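Local coordinates for carbohydrate kinase, FGGY (Rhodospirillum rubrum, PDB 3IFR), which probably phosphorylates D-xylulose and belongs to the FGGY family of carbohydrate kinases, at residues A141-I146 and A201-P206; D112-L117 and V134-V139; G155-V160 and P207-P212; A88-D93 and R100-Q105. All blocks are in the same frame, centred on the assembly; numbering follows the deposited sequence.

Contact 1. Residues A141-I146 and A201-P206; sequences AKLRWI and ALAHIP
Arg144 reaches from helix 139-149 to the backbone carbonyl of Leu202 and grips it with two nitrogens. NH2 lies 2.7 Å from Leu202 O, in the carbonyl plane and on a lone pair; NE also donates to Leu202 O, at a modelled 2.5 Å that is doubtfully short. The side chain bends at chi2 (-68°), which puts CD 3.4 Å from His204 ND1; beyond it the guanidinium stacks on the imidazole, the two planes 8° apart, with CE1 3.1 Å from NE and offset toward the rim. The ring is held in turn through ND1 by Glu147, while Arg144 NH2 also forms a salt bridge with Glu120. An alanine here would probably leave Leu202 O without both donors, Glu120 without its countercharge and the His204 ring without its stacking partner. Beside this polar patch Leu143 provides the apolar packing: its CD2 is 3.7 Å from Ala203 CB and equally near Ile205 CD1, with the Leu143 and Ile205 side chains crossing at about a right angle. Phe154 adds to the packing on Ile205. The arrangement is that of a type I beta turn, Ala201 to His204, leaving helix 197-201 through a positive-phi residue and fastened to a neighbouring helix.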
loop_
_atom_site.group_PDB
_atom_site.type_symbol
_atom_site.label_atom_id
_atom_site.label_comp_id
_atom_site.label_asym_id
_atom_site.label_seq_id
_atom_site.Cartn_x
_atom_site.Cartn_y
_atom_site.Cartn_z
ATOM N N ALA A 141 -16.894 -8.598 -3.234
ATOM C CA ALA A 141 -17.362 -8.090 -4.528
ATOM C C ALA A 141 -16.871 -8.974 -5.678
ATOM O O ALA A 141 -17.664 -9.446 -6.491
ATOM C CB ALA A 141 -16.935 -6.655 -4.758
ATOM N N LYS A 142 -15.562 -9.211 -5.746
ATOM C CA LYS A 142 -15.042 -10.139 -6.739
ATOM C C LYS A 142 -15.688 -11.522 -6.677
ATOM O O LYS A 142 -15.986 -12.086 -7.725
ATOM C CB LYS A 142 -13.522 -10.220 -6.691
ATOM C CG LYS A 142 -12.866 -8.957 -7.228
ATOM C CD LYS A 142 -11.460 -8.860 -6.734
ATOM C CE LYS A 142 -10.654 -7.684 -7.366
ATOM N NZ LYS A 142 -10.679 -6.435 -6.563
ATOM N N LEU A 143 -15.943 -12.054 -5.481
ATOM C CA LEU A 143 -16.672 -13.331 -5.350
ATOM C C LEU A 143 -18.087 -13.297 -5.974
ATOM O O LEU A 143 -18.430 -14.180 -6.765
ATOM C CB LEU A 143 -16.751 -13.776 -3.898
ATOM C CG LEU A 143 -15.891 -14.949 -3.443
ATOM C CD1 LEU A 143 -14.838 -15.322 -4.452
ATOM C CD2 LEU A 143 -15.297 -14.698 -2.012
ATOM N N ARG A 144 -18.896 -12.278 -5.651
ATOM C CA ARG A 144 -20.235 -12.137 -6.250
ATOM C C ARG A 144 -20.144 -12.113 -7.778
ATOM O O ARG A 144 -20.997 -12.674 -8.447
ATOM C CB ARG A 144 -20.917 -10.839 -5.802
ATOM C CG ARG A 144 -21.370 -10.782 -4.387
ATOM C CD ARG A 144 -22.522 -11.716 -4.094
ATOM N NE ARG A 144 -23.056 -11.451 -2.761
ATOM C CZ ARG A 144 -24.047 -10.598 -2.472
ATOM N NH1 ARG A 144 -24.662 -9.916 -3.433
ATOM N NH2 ARG A 144 -24.426 -10.430 -1.207
ATOM N N TRP A 145 -19.135 -11.429 -8.333
ATOM C CA TRP A 145 -18.984 -11.352 -9.793
ATOM C C TRP A 145 -18.743 -12.754 -10.379
ATOM O O TRP A 145 -19.404 -13.189 -11.312
ATOM C CB TRP A 145 -17.827 -10.432 -10.167
ATOM C CG TRP A 145 -17.632 -10.298 -11.635
ATOM C CD1 TRP A 145 -18.093 -9.290 -12.434
ATOM C CD2 TRP A 145 -16.911 -11.198 -12.494
ATOM N NE1 TRP A 145 -17.721 -9.521 -13.739
ATOM C CE2 TRP A 145 -16.987 -10.677 -13.800
ATOM C CE3 TRP A 145 -16.194 -12.378 -12.281
ATOM C CZ2 TRP A 145 -16.382 -11.310 -14.897
ATOM C CZ3 TRP A 145 -15.595 -13.006 -13.366
ATOM C CH2 TRP A 145 -15.705 -12.482 -14.657
ATOM N N ILE A 146 -17.780 -13.454 -9.814
ATOM C CA ILE A 146 -17.501 -14.806 -10.197
ATOM C C ILE A 146 -18.739 -15.729 -10.151
ATOM O O ILE A 146 -18.975 -16.511 -11.082
ATOM C CB ILE A 146 -16.393 -15.375 -9.294
ATOM C CG1 ILE A 146 -15.033 -14.897 -9.773
ATOM C CG2 ILE A 146 -16.409 -16.887 -9.291
ATOM C CD1 ILE A 146 -13.986 -15.202 -8.758
ATOM N N ALA A 201 -20.801 -15.202 4.479
ATOM C CA ALA A 201 -22.104 -15.424 3.830
ATOM C C ALA A 201 -22.433 -14.378 2.769
ATOM O O ALA A 201 -23.002 -14.713 1.768
ATOM C CB ALA A 201 -23.251 -15.518 4.866
ATOM N N LEU A 202 -22.096 -13.115 2.992
ATOM C CA LEU A 202 -22.342 -12.088 1.982
ATOM C C LEU A 202 -21.778 -12.427 0.575
ATOM O O LEU A 202 -22.266 -11.932 -0.444
ATOM C CB LEU A 202 -21.723 -10.751 2.412
ATOM C CG LEU A 202 -22.424 -9.588 3.134
ATOM C CD1 LEU A 202 -21.755 -8.331 2.666
ATOM C CD2 LEU A 202 -23.935 -9.506 2.902
ATOM N N ALA A 203 -20.695 -13.191 0.540
ATOM C CA ALA A 203 -20.018 -13.509 -0.706
ATOM C C ALA A 203 -20.591 -14.831 -1.238
ATOM O O ALA A 203 -20.166 -15.333 -2.287
ATOM C CB ALA A 203 -18.477 -13.622 -0.464
ATOM N N HIS A 204 -21.535 -15.407 -0.487
ATOM C CA HIS A 204 -22.263 -16.603 -0.937
ATOM C C HIS A 204 -21.333 -17.810 -1.132
ATOM O O HIS A 204 -21.621 -18.692 -1.951
ATOM C CB HIS A 204 -22.994 -16.349 -2.268
ATOM C CG HIS A 204 -23.972 -15.206 -2.234
ATOM N ND1 HIS A 204 -24.371 -14.531 -3.374
ATOM C CD2 HIS A 204 -24.636 -14.625 -1.207
ATOM C CE1 HIS A 204 -25.230 -13.588 -3.054
ATOM N NE2 HIS A 204 -25.408 -13.615 -1.749
ATOM N N ILE A 205 -20.210 -17.831 -0.422
ATOM C CA ILE A 205 -19.389 -19.032 -0.380
ATOM C C ILE A 205 -19.584 -19.651 0.983
ATOM O O ILE A 205 -19.996 -18.986 1.925
ATOM C CB ILE A 205 -17.883 -18.747 -0.579
ATOM C CG1 ILE A 205 -17.387 -17.768 0.492
ATOM C CG2 ILE A 205 -17.633 -18.140 -1.925
ATOM C CD1 ILE A 205 -15.908 -17.379 0.417
ATOM N N PRO A 206 -19.305 -20.944 1.088
ATOM C CA PRO A 206 -19.338 -21.609 2.392
ATOM C C PRO A 206 -18.194 -21.081 3.238
ATOM O O PRO A 206 -17.133 -20.782 2.697
ATOM C CB PRO A 206 -19.075 -23.072 2.041
ATOM C CG PRO A 206 -18.345 -23.010 0.712
ATOM C CD PRO A 206 -18.991 -21.869 -0.016
#

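Contact 2. Residues D112-L117 and V134-V139; sequences DEVAEL and VTQQLV
Val114 lays a methyl over the face of the peptide that joins Thr135 to Gln136: its CG2 stands 3.4 Å from Thr135 C and 3.2 Å from Gln136 N, a tight fit of a methyl on a flat group. That peptide opens a type I beta turn, Thr135 to Leu138, which leads the chain into helix 139-149 with Leu138 at the N-cap position. Thr135 O belongs to the same flat group and receives the turn bond from Leu138 N. CG2 of Val114 is anti to its own carbonyl carbon, and from there it also meets the aliphatic part of Gln136, with CG 3.5 Å away. One turn further along helix 111-120, Leu117 CB rests 3.9 Å from Val134 CG1, and Phe126 of helix 123-130 packs on Val134 as well. The contact across the two segments is therefore methyl and methylene packing against side chains and backbone. Polar links run to elsewhere: Glu113 and Glu116 both form salt bridges with Arg148, and Gln136 O accepts from Lys142 NZ. What stiffens the turn is internal to it. Thr135 points its CB away from helix 111-120, and its hydroxyl closes an ST turn, Gln137 N donating to Thr135 OG1 over 3.1 Å at an N-H...O angle of 156°.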
loop_
_atom_site.group_PDB
_atom_site.type_symbol
_atom_site.label_atom_id
_atom_site.label_comp_id
_atom_site.label_asym_id
_atom_site.label_seq_id
_atom_site.Cartn_x
_atom_site.Cartn_y
_atom_site.Cartn_z
ATOM N N ASP A 112 -21.159 -3.615 -10.916
ATOM C CA ASP A 112 -22.509 -4.061 -10.611
ATOM C C ASP A 112 -22.587 -4.759 -9.239
ATOM O O ASP A 112 -23.509 -4.514 -8.468
ATOM C CB ASP A 112 -23.031 -5.034 -11.677
ATOM C CG ASP A 112 -23.004 -4.444 -13.090
ATOM O OD1 ASP A 112 -22.995 -3.205 -13.233
ATOM O OD2 ASP A 112 -23.002 -5.244 -14.061
ATOM N N GLU A 113 -21.663 -5.653 -8.924
ATOM C CA GLU A 113 -21.896 -6.352 -7.675
ATOM C C GLU A 113 -21.745 -5.396 -6.486
ATOM O O GLU A 113 -22.427 -5.536 -5.454
ATOM C CB GLU A 113 -21.071 -7.630 -7.527
ATOM C CG GLU A 113 -19.977 -7.783 -8.535
ATOM C CD GLU A 113 -20.493 -7.845 -9.946
ATOM O OE1 GLU A 113 -21.331 -8.748 -10.254
ATOM O OE2 GLU A 113 -20.048 -6.981 -10.737
ATOM N N VAL A 114 -20.884 -4.400 -6.662
ATOM C CA VAL A 114 -20.633 -3.438 -5.625
ATOM C C VAL A 114 -21.930 -2.694 -5.379
ATOM O O VAL A 114 -22.390 -2.559 -4.228
ATOM C CB VAL A 114 -19.493 -2.458 -6.007
ATOM C CG1 VAL A 114 -19.660 -1.149 -5.243
ATOM C CG2 VAL A 114 -18.129 -3.100 -5.725
ATOM N N ALA A 115 -22.547 -2.250 -6.468
ATOM C CA ALA A 115 -23.883 -1.655 -6.356
ATOM C C ALA A 115 -24.916 -2.539 -5.589
ATOM O O ALA A 115 -25.630 -2.027 -4.722
ATOM C CB ALA A 115 -24.400 -1.201 -7.725
ATOM N N GLU A 116 -24.978 -3.848 -5.872
ATOM C CA GLU A 116 -25.888 -4.727 -5.136
ATOM C C GLU A 116 -25.528 -4.805 -3.673
ATOM O O GLU A 116 -26.388 -4.695 -2.815
ATOM C CB GLU A 116 -25.906 -6.154 -5.700
ATOM C CG GLU A 116 -25.865 -6.218 -7.187
ATOM C CD GLU A 116 -25.933 -7.628 -7.686
ATOM O OE1 GLU A 116 -24.856 -8.208 -7.983
ATOM O OE2 GLU A 116 -27.064 -8.175 -7.760
ATOM N N LEU A 117 -24.255 -5.046 -3.393
ATOM C CA LEU A 117 -23.785 -5.145 -2.019
ATOM C C LEU A 117 -24.214 -3.895 -1.280
ATOM O O LEU A 117 -24.805 -3.936 -0.199
ATOM C CB LEU A 117 -22.251 -5.273 -1.985
ATOM C CG LEU A 117 -21.792 -6.688 -2.313
ATOM C CD1 LEU A 117 -20.284 -6.763 -2.481
ATOM C CD2 LEU A 117 -22.331 -7.653 -1.249
ATOM N N VAL A 134 -17.514 -0.643 1.326
ATOM C CA VAL A 134 -18.068 -1.467 0.294
ATOM C C VAL A 134 -17.540 -1.018 -1.054
ATOM O O VAL A 134 -17.981 -0.025 -1.604
ATOM C CB VAL A 134 -19.542 -1.382 0.287
ATOM C CG1 VAL A 134 -20.057 -2.296 -0.813
ATOM C CG2 VAL A 134 -20.070 -1.850 1.629
ATOM N N THR A 135 -16.559 -1.740 -1.570
ATOM C CA THR A 135 -15.905 -1.330 -2.805
ATOM C C THR A 135 -15.541 -2.569 -3.642
ATOM O O THR A 135 -15.674 -3.705 -3.161
ATOM C CB THR A 135 -14.628 -0.414 -2.551
ATOM O OG1 THR A 135 -13.487 -1.206 -2.163
ATOM C CG2 THR A 135 -14.888 0.657 -1.476
ATOM N N GLN A 136 -15.096 -2.345 -4.882
ATOM C CA GLN A 136 -14.606 -3.432 -5.713
ATOM C C GLN A 136 -13.358 -4.089 -5.142
ATOM O O GLN A 136 -12.939 -5.106 -5.613
ATOM C CB GLN A 136 -14.280 -2.963 -7.126
ATOM C CG GLN A 136 -15.462 -2.440 -7.901
ATOM C CD GLN A 136 -15.158 -2.308 -9.393
ATOM O OE1 GLN A 136 -15.463 -1.268 -10.012
ATOM N NE2 GLN A 136 -14.543 -3.358 -9.979
ATOM N N GLN A 137 -12.742 -3.514 -4.127
ATOM C CA GLN A 137 -11.556 -4.158 -3.602
ATOM C C GLN A 137 -11.895 -5.307 -2.642
ATOM O O GLN A 137 -11.081 -6.189 -2.393
ATOM C CB GLN A 137 -10.698 -3.124 -2.937
ATOM C CG GLN A 137 -9.286 -3.206 -3.340
ATOM C CD GLN A 137 -8.750 -1.836 -3.686
ATOM O OE1 GLN A 137 -8.904 -1.374 -4.826
ATOM N NE2 GLN A 137 -8.136 -1.164 -2.701
ATOM N N LEU A 138 -13.119 -5.307 -2.129
ATOM C CA LEU A 138 -13.553 -6.425 -1.287
ATOM C C LEU A 138 -13.493 -7.740 -2.069
ATOM O O LEU A 138 -14.056 -7.859 -3.176
ATOM C CB LEU A 138 -14.981 -6.239 -0.787
ATOM C CG LEU A 138 -15.277 -5.020 0.053
ATOM C CD1 LEU A 138 -16.775 -4.975 0.354
ATOM C CD2 LEU A 138 -14.423 -5.048 1.329
ATOM N N VAL A 139 -12.795 -8.711 -1.495
ATOM C CA VAL A 139 -12.859 -10.095 -1.961
ATOM C C VAL A 139 -14.325 -10.508 -2.241
ATOM O O VAL A 139 -14.627 -11.133 -3.260
ATOM C CB VAL A 139 -12.250 -10.997 -0.917
ATOM C CG1 VAL A 139 -12.479 -12.492 -1.280
ATOM C CG2 VAL A 139 -10.761 -10.655 -0.813
#

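Contact 3. Residues G155-V160 and P207-P212; sequences GAIATV and PSAVPP
Thr159 and Val160, in the short strand 159-161, run past the 3-10 turn 207-209 and take hold of its last carbonyl. Val160 N donates to Ala209 O over 3.0 Å in a fairly straight bond, 162° at the hydrogen, with the donor tilted 18° from the carbonyl plane. The same oxygen receives a CA-H...O contact from Thr159 CA at 3.4 Å. A second contact of this kind runs the opposite way, from Ala209 CA to Ala158 O at 3.3 Å, so the two backbones lie close without a regular pairing. Ala209 CB lies 3.8 Å from that same Ala158 O. On its other edge the strand faces Leu92 of strand 90-92, where Ala158 and Thr159 together form a classic beta bulge. At Pro211 the nitrogen has no hydrogen to offer, and Val160 O meets Pro211 CD at 3.3 Å. Side chains fill in around this backbone core. Val160 CG1 sits between its own N and carbonyl carbon (chi1 55°), which brings it 3.8 Å from Val210 CG2; these two valines lie side by side, pointing the same way, and Ile205 packs on both. Thr159 CG2 approaches Pro211 CG to 3.9 Å, the side chains crossing at about a right angle, while Met169 of helix 163-172 touches both residues. The Thr159 hydroxyl bonds to Arg175, whose NH2 also reaches Ser208 O and, weakly, Ala158 O.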
loop_
_atom_site.group_PDB
_atom_site.type_symbol
_atom_site.label_atom_id
_atom_site.label_comp_id
_atom_site.label_asym_id
_atom_site.label_seq_id
_atom_site.Cartn_x
_atom_site.Cartn_y
_atom_site.Cartn_z
ATOM N N GLY A 155 -18.668 -22.806 -8.127
ATOM C CA GLY A 155 -19.139 -23.992 -7.425
ATOM C C GLY A 155 -17.983 -24.900 -7.019
ATOM O O GLY A 155 -18.089 -25.707 -6.089
ATOM N N ALA A 156 -16.864 -24.769 -7.723
ATOM C CA ALA A 156 -15.693 -25.581 -7.388
ATOM C C ALA A 156 -14.786 -25.015 -6.284
ATOM O O ALA A 156 -13.770 -25.622 -5.997
ATOM C CB ALA A 156 -14.870 -25.814 -8.607
ATOM N N ILE A 157 -15.131 -23.863 -5.694
ATOM C CA ILE A 157 -14.238 -23.176 -4.756
ATOM C C ILE A 157 -14.193 -23.842 -3.395
ATOM O O ILE A 157 -15.187 -23.874 -2.663
ATOM C CB ILE A 157 -14.629 -21.695 -4.513
ATOM C CG1 ILE A 157 -14.529 -20.853 -5.798
ATOM C CG2 ILE A 157 -13.726 -21.075 -3.463
ATOM C CD1 ILE A 157 -15.175 -19.526 -5.684
ATOM N N ALA A 158 -13.008 -24.343 -3.064
ATOM C CA ALA A 158 -12.697 -24.946 -1.767
ATOM C C ALA A 158 -11.896 -23.976 -0.901
ATOM O O ALA A 158 -12.008 -23.979 0.333
ATOM C CB ALA A 158 -11.906 -26.228 -1.982
ATOM N N THR A 159 -11.070 -23.152 -1.544
ATOM C CA THR A 159 -10.253 -22.154 -0.837
ATOM C C THR A 159 -10.156 -20.855 -1.634
ATOM O O THR A 159 -9.856 -20.838 -2.855
ATOM C CB THR A 159 -8.834 -22.706 -0.585
ATOM O OG1 THR A 159 -8.901 -23.904 0.209
ATOM C CG2 THR A 159 -7.939 -21.683 0.087
ATOM N N VAL A 160 -10.409 -19.758 -0.938
ATOM C CA VAL A 160 -10.157 -18.443 -1.488
ATOM C C VAL A 160 -9.129 -17.778 -0.575
ATOM O O VAL A 160 -9.242 -17.859 0.666
ATOM C CB VAL A 160 -11.443 -17.596 -1.584
ATOM C CG1 VAL A 160 -12.155 -17.504 -0.200
ATOM C CG2 VAL A 160 -11.119 -16.218 -2.106
ATOM N N PRO A 207 -18.402 -21.009 4.562
ATOM C CA PRO A 207 -17.425 -20.494 5.513
ATOM C C PRO A 207 -16.191 -21.377 5.563
ATOM O O PRO A 207 -15.133 -20.890 5.936
ATOM C CB PRO A 207 -18.173 -20.524 6.866
ATOM C CG PRO A 207 -19.634 -20.668 6.512
ATOM C CD PRO A 207 -19.620 -21.500 5.240
ATOM N N SER A 208 -16.299 -22.639 5.178
ATOM C CA SER A 208 -15.098 -23.452 5.101
ATOM C C SER A 208 -14.164 -22.921 4.000
ATOM O O SER A 208 -12.984 -23.217 3.996
ATOM C CB SER A 208 -15.454 -24.918 4.837
ATOM O OG SER A 208 -16.262 -25.079 3.661
ATOM N N ALA A 209 -14.684 -22.144 3.058
ATOM C CA ALA A 209 -13.851 -21.749 1.918
ATOM C C ALA A 209 -12.816 -20.670 2.299
ATOM O O ALA A 209 -11.857 -20.451 1.567
ATOM C CB ALA A 209 -14.694 -21.275 0.778
ATOM N N VAL A 210 -13.024 -19.992 3.427
ATOM C CA VAL A 210 -12.047 -19.013 3.904
ATOM C C VAL A 210 -11.254 -19.554 5.081
ATOM O O VAL A 210 -11.825 -19.922 6.097
ATOM C CB VAL A 210 -12.676 -17.683 4.365
ATOM C CG1 VAL A 210 -11.565 -16.688 4.697
ATOM C CG2 VAL A 210 -13.613 -17.130 3.296
ATOM N N PRO A 211 -9.930 -19.597 4.927
ATOM C CA PRO A 211 -9.060 -20.270 5.895
ATOM C C PRO A 211 -9.000 -19.417 7.143
ATOM O O PRO A 211 -9.338 -18.236 7.065
ATOM C CB PRO A 211 -7.684 -20.320 5.178
ATOM C CG PRO A 211 -7.989 -20.148 3.695
ATOM C CD PRO A 211 -9.232 -19.244 3.669
ATOM N N PRO A 212 -8.598 -19.996 8.285
ATOM C CA PRO A 212 -8.564 -19.129 9.466
ATOM C C PRO A 212 -7.538 -18.022 9.255
ATOM O O PRO A 212 -6.495 -18.254 8.603
ATOM C CB PRO A 212 -8.073 -20.061 10.591
ATOM C CG PRO A 212 -8.123 -21.439 10.074
ATOM C CD PRO A 212 -8.129 -21.370 8.560
#

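Contact 4. Residues A88-D93 and R100-Q105; sequences AVVLLD and RPSIQQ
Val89 and Ile103 form a hydrogen-bonded antiparallel pair, the single bridge of a hairpin-like turn-back whose arms spread at Arg100 before the backbone of Leu91 bonds to that of Leu99. At this pair the packing is close: Val89 N donates to Ile103 O over 2.9 Å, Ile103 N returns a bond to Val89 O at 3.1 Å, and Ser102 CA comes 3.3 Å from the same Val89 O. Toward Arg100 two waters fill the gap. One bridges two carbonyls, donating to both Val89 O and Pro101 O; the other accepts from Leu91 N, 2.8 Å away, and donates to Arg100 O. Here the direct side-chain touch is Leu91 CD1 on Arg100 CD, the two side chains lying side by side and pointing the same way, while the partly exposed Arg100 sends its charge to Glu150 and Glu49. Val89, Leu91 and Ile103 pack on helix 139-149 through Lys142 and Ile146. Val90, Ser102 and Gln104 all touch Trp55 of helix 52-70, so the arms lie between two helices. On this tryptophan side Ser102 OG, anti to its backbone N (chi1 163°), bonds to the Gln104 side-chain oxygen and lies 3.9 Å from Ala88 CB and 4.1 Å from Val90 CG2. An alanine at Ser102 would probably leave that oxygen without the serine hydroxyl as donor and the Gln104 amide freer to turn, and thin the packing on Ala88. The hydroxyl spans the one residue between them: Ser102 OG donates to Gln104 OE1 over 2.7 Å.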
loop_
_atom_site.group_PDB
_atom_site.type_symbol
_atom_site.label_atom_id
_atom_site.label_comp_id
_atom_site.label_asym_id
_atom_site.label_seq_id
_atom_site.Cartn_x
_atom_site.Cartn_y
_atom_site.Cartn_z
ATOM N N ALA A 88 -5.504 -9.786 -3.312
ATOM C CA ALA A 88 -5.597 -10.471 -4.567
ATOM C C ALA A 88 -6.628 -11.550 -4.282
ATOM O O ALA A 88 -6.844 -11.935 -3.119
ATOM C CB ALA A 88 -4.258 -11.067 -4.954
ATOM N N VAL A 89 -7.309 -12.003 -5.324
ATOM C CA VAL A 89 -8.261 -13.088 -5.187
ATOM C C VAL A 89 -7.755 -14.287 -5.960
ATOM O O VAL A 89 -7.703 -14.269 -7.194
ATOM C CB VAL A 89 -9.642 -12.691 -5.731
ATOM C CG1 VAL A 89 -10.585 -13.896 -5.768
ATOM C CG2 VAL A 89 -10.243 -11.537 -4.899
ATOM N N VAL A 90 -7.377 -15.318 -5.212
ATOM C CA VAL A 90 -6.924 -16.602 -5.734
ATOM C C VAL A 90 -7.937 -17.667 -5.329
ATOM O O VAL A 90 -8.283 -17.741 -4.130
ATOM C CB VAL A 90 -5.551 -16.971 -5.095
ATOM C CG1 VAL A 90 -5.066 -18.333 -5.602
ATOM C CG2 VAL A 90 -4.541 -15.918 -5.432
ATOM N N LEU A 91 -8.376 -18.494 -6.297
ATOM C CA LEU A 91 -9.341 -19.590 -6.080
ATOM C C LEU A 91 -8.731 -21.001 -6.218
ATOM O O LEU A 91 -8.190 -21.368 -7.263
ATOM C CB LEU A 91 -10.554 -19.448 -7.020
ATOM C CG LEU A 91 -11.116 -18.019 -6.973
ATOM C CD1 LEU A 91 -12.187 -17.743 -7.991
ATOM C CD2 LEU A 91 -11.633 -17.765 -5.591
ATOM N N LEU A 92 -8.816 -21.793 -5.155
ATOM C CA LEU A 92 -8.391 -23.185 -5.240
ATOM C C LEU A 92 -9.572 -24.141 -5.132
ATOM O O LEU A 92 -10.529 -23.921 -4.378
ATOM C CB LEU A 92 -7.303 -23.551 -4.211
ATOM C CG LEU A 92 -6.105 -22.604 -4.102
ATOM C CD1 LEU A 92 -5.143 -23.043 -2.990
ATOM C CD2 LEU A 92 -5.390 -22.458 -5.469
ATOM N N ASP A 93 -9.492 -25.217 -5.908
ATOM C CA ASP A 93 -10.467 -26.283 -5.821
ATOM C C ASP A 93 -10.117 -27.267 -4.691
ATOM O O ASP A 93 -9.212 -27.026 -3.892
ATOM C CB ASP A 93 -10.542 -26.972 -7.158
ATOM C CG ASP A 93 -9.330 -27.834 -7.451
ATOM O OD1 ASP A 93 -9.352 -28.411 -8.543
ATOM O OD2 ASP A 93 -8.368 -27.941 -6.644
ATOM N N ARG A 100 -8.730 -20.238 -11.746
ATOM C CA ARG A 100 -8.696 -19.271 -12.836
ATOM C C ARG A 100 -7.620 -18.292 -12.445
ATOM O O ARG A 100 -7.123 -18.337 -11.335
ATOM C CB ARG A 100 -10.019 -18.510 -12.914
ATOM C CG ARG A 100 -10.191 -17.564 -11.718
ATOM C CD ARG A 100 -11.479 -16.715 -11.725
ATOM N NE ARG A 100 -11.847 -16.173 -13.027
ATOM C CZ ARG A 100 -11.171 -15.248 -13.710
ATOM N NH1 ARG A 100 -11.650 -14.815 -14.873
ATOM N NH2 ARG A 100 -10.027 -14.743 -13.254
ATOM N N PRO A 101 -7.250 -17.401 -13.357
ATOM C CA PRO A 101 -6.182 -16.459 -13.018
ATOM C C PRO A 101 -6.584 -15.606 -11.816
ATOM O O PRO A 101 -7.783 -15.389 -11.587
ATOM C CB PRO A 101 -6.052 -15.609 -14.281
ATOM C CG PRO A 101 -6.582 -16.529 -15.398
ATOM C CD PRO A 101 -7.674 -17.322 -14.769
ATOM N N SER A 102 -5.590 -15.181 -11.035
ATOM C CA SER A 102 -5.810 -14.294 -9.909
ATOM C C SER A 102 -6.338 -12.951 -10.385
ATOM O O SER A 102 -5.805 -12.367 -11.335
ATOM C CB SER A 102 -4.505 -14.074 -9.152
ATOM O OG SER A 102 -4.575 -12.939 -8.306
ATOM N N ILE A 103 -7.355 -12.456 -9.690
ATOM C CA ILE A 103 -7.875 -11.106 -9.926
ATOM C C ILE A 103 -7.199 -10.158 -8.928
ATOM O O ILE A 103 -7.356 -10.310 -7.710
ATOM C CB ILE A 103 -9.438 -11.041 -9.806
ATOM C CG1 ILE A 103 -10.097 -12.135 -10.675
ATOM C CG2 ILE A 103 -9.940 -9.683 -10.210
ATOM C CD1 ILE A 103 -11.627 -12.369 -10.421
ATOM N N GLN A 104 -6.434 -9.196 -9.466
ATOM C CA GLN A 104 -5.686 -8.200 -8.685
ATOM C C GLN A 104 -6.550 -7.096 -8.011
ATOM O O GLN A 104 -7.715 -6.926 -8.362
ATOM C CB GLN A 104 -4.634 -7.573 -9.588
ATOM C CG GLN A 104 -3.845 -8.625 -10.294
ATOM C CD GLN A 104 -3.138 -9.580 -9.304
ATOM O OE1 GLN A 104 -3.393 -10.764 -9.294
ATOM N NE2 GLN A 104 -2.276 -9.046 -8.476
ATOM N N GLN A 105 -5.995 -6.336 -7.062
ATOM C CA GLN A 105 -6.793 -5.255 -6.466
ATOM C C GLN A 105 -7.047 -4.060 -7.376
ATOM O O GLN A 105 -8.037 -3.380 -7.257
ATOM C CB GLN A 105 -6.272 -4.782 -5.099
ATOM C CG GLN A 105 -4.831 -5.044 -4.814
ATOM C CD GLN A 105 -3.928 -4.598 -5.922
ATOM O OE1 GLN A 105 -3.826 -3.402 -6.206
ATOM N NE2 GLN A 105 -3.225 -5.555 -6.540
HETATM O O HOH W 1 -9.212 -15.564 -9.121
HETATM O O HOH W 2 -7.415 -17.661 -8.788
#

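Overall arrangement
All four contacts are largely buried and lie in the N-terminal part of the kinase, grouped around helix 139-149. Contact 4 is closest to the middle of the chain and contact 3 farthest out, their centres about 19 and 26 Å from it. These two are backbone-led and adjoin through strands 90-92 and 159-161; contact 4 adds two bridging waters. Contact 1 depends on a charged side chain, contact 2 on methyl packing. Helix 139-149 links the set: Lys142 bonds to Gln136 of contact 2 and packs on Val89 and Ile103 of contact 4. Ile205 carries contact 1 into contact 3, while contacts 2 and 3 barely touch.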